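VAL-1 (Chlorella virus, PDB 3GNE) probably cleaves alginate by beta-elimination, as an alginate lyase of polysaccharide lyase family 14 from a Chlorella virus. Local coordinates at residues 152-155 / 156-159. Sequence-based numbering, arbitrary orientation.
Sequences FQDD and FKNA
Phe156 begins the second half of this tight surface turn, its side chain running next to that of Phe152 in a common direction. Phe152 CB lies near the plane of the Phe156 ring, at its edge, 3.7 Å from Phe156 CE1, so this is apolar packing against a methylene. Asp155 CB lies over one face of the Phe156 ring, displaced toward its rim. In the backbone, Phe156 N reaches back to Phe152 O in a weak bond of 3.4 Å, bent to 125° at the hydrogen; the same carbonyl oxygen takes a shorter bond, 2.9 Å, from Asp155 N. Phe152 O therefore collects two N-H groups and closes a single helix-like turn through residues 153-155.

Lys157 then doubles back over that turn. In the conformer described here, one of two modelled, its chain runs nearly extended past CG and bends only at the last torsion (chi4 -58°), which brings NZ 3.0 Å from Asp154 OD1 in a salt bridge, nearly along the C-O axis. NZ also makes a weak bond to Gln153 O at 3.4 Å; both contacts are thus partial. Away from the ammonium group a water bridges the backbone, donating to Asp154 O at 2.8 Å and accepting from Lys157 N at 3.0 Å. Farther along, Ala159 N bonds back to Phe156 O at 3.1 Å, a second tight turn.

The charged pair is exposed, whereas the phenylalanines face the protein: both pack on Val190 of strand 186-192 and Glu197 of strand 195-202, with Phe156 also touching Val125 of strand 125-130. In the concanavalin-like beta-sandwich (jelly roll) of this lyase family, the loop leads from 149-151, outermost strand of the seven-stranded sheet, to 166-173, an inner strand of the other large sheet.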
loop_
_atom_site.group_PDB
_atom_site.type_symbol
_atom_site.label_atom_id
_atom_site.label_comp_id
_atom_site.label_asym_id
_atom_site.label_seq_id
_atom_site.Cartn_x
_atom_site.Cartn_y
_atom_site.Cartn_z
ATOM N N PHE A 152 12.265 6.158 3.677
ATOM C CA PHE A 152 12.456 5.330 4.873
ATOM C C PHE A 152 13.315 4.113 4.604
ATOM O O PHE A 152 13.396 3.241 5.487
ATOM C CB PHE A 152 11.164 4.930 5.588
ATOM C CG PHE A 152 10.170 6.036 5.831
ATOM C CD1 PHE A 152 10.585 7.314 6.170
ATOM C CD2 PHE A 152 8.793 5.755 5.725
ATOM C CE1 PHE A 152 9.654 8.307 6.395
ATOM C CE2 PHE A 152 7.860 6.756 5.971
ATOM C CZ PHE A 152 8.292 8.021 6.312
ATOM N N GLN A 153 14.009 4.048 3.466
ATOM C CA GLN A 153 14.797 2.839 3.243
ATOM C C GLN A 153 15.829 2.545 4.335
ATOM O O GLN A 153 16.069 1.394 4.672
ATOM C CB GLN A 153 15.508 2.951 1.900
ATOM C CG GLN A 153 15.974 1.550 1.479
ATOM C CD GLN A 153 16.725 1.687 0.161
ATOM O OE1 GLN A 153 17.788 2.343 0.114
ATOM N NE2 GLN A 153 16.160 1.050 -0.836
ATOM N N ASP A 154 16.410 3.580 4.953
ATOM C CA ASP A 154 17.395 3.311 5.995
ATOM C C ASP A 154 16.787 2.999 7.345
ATOM O O ASP A 154 17.519 2.677 8.283
ATOM C CB ASP A 154 18.349 4.520 6.108
ATOM C CG ASP A 154 19.401 4.583 5.000
ATOM O OD1 ASP A 154 19.559 3.552 4.310
ATOM O OD2 ASP A 154 20.031 5.667 4.854
ATOM N N ASP A 155 15.474 3.104 7.486
ATOM C CA ASP A 155 14.838 2.927 8.775
ATOM C C ASP A 155 14.245 1.541 8.906
ATOM O O ASP A 155 13.970 1.151 10.053
ATOM C CB ASP A 155 13.734 3.989 8.952
ATOM C CG ASP A 155 14.219 5.417 8.782
ATOM O OD1 ASP A 155 15.195 5.741 9.484
ATOM O OD2 ASP A 155 13.608 6.145 7.978
ATOM N N PHE A 156 14.065 0.798 7.828
ATOM C CA PHE A 156 13.361 -0.470 7.913
ATOM C C PHE A 156 14.135 -1.562 7.211
ATOM O O PHE A 156 13.554 -2.482 6.660
ATOM C CB PHE A 156 11.952 -0.370 7.284
ATOM C CG PHE A 156 11.022 0.576 8.054
ATOM C CD1 PHE A 156 10.570 1.732 7.456
ATOM C CD2 PHE A 156 10.619 0.302 9.343
ATOM C CE1 PHE A 156 9.709 2.617 8.093
ATOM C CE2 PHE A 156 9.756 1.142 10.015
ATOM C CZ PHE A 156 9.308 2.302 9.384
ATOM N N LYS A 157 15.475 -1.470 7.207
ATOM C CA LYS A 157 16.228 -2.561 6.584
ATOM C C LYS A 157 15.902 -3.868 7.315
ATOM O O LYS A 157 15.831 -3.937 8.548
ATOM C CB LYS A 157 17.741 -2.311 6.540
ATOM C CG LYS A 157 18.187 -1.136 5.683
ATOM C CD LYS A 157 19.684 -1.036 5.428
ATOM C CE LYS A 157 20.015 0.391 4.903
ATOM N NZ LYS A 157 19.211 0.619 3.654
ATOM N N ASN A 158 15.701 -4.923 6.543
ATOM C CA ASN A 158 15.381 -6.252 7.038
ATOM C C ASN A 158 14.290 -6.230 8.097
ATOM O O ASN A 158 14.261 -7.050 9.020
ATOM C CB ASN A 158 16.692 -6.860 7.560
ATOM C CG ASN A 158 16.530 -8.332 7.850
ATOM O OD1 ASN A 158 16.021 -9.100 7.015
ATOM N ND2 ASN A 158 16.964 -8.698 9.057
ATOM N N ALA A 159 13.348 -5.302 7.969
ATOM C CA ALA A 159 12.306 -5.200 8.989
ATOM C C ALA A 159 11.339 -6.381 8.932
ATOM O O ALA A 159 10.754 -6.765 9.948
ATOM C CB ALA A 159 11.535 -3.885 8.838
HETATM O O HOH W 1 17.165 0.075 9.208
#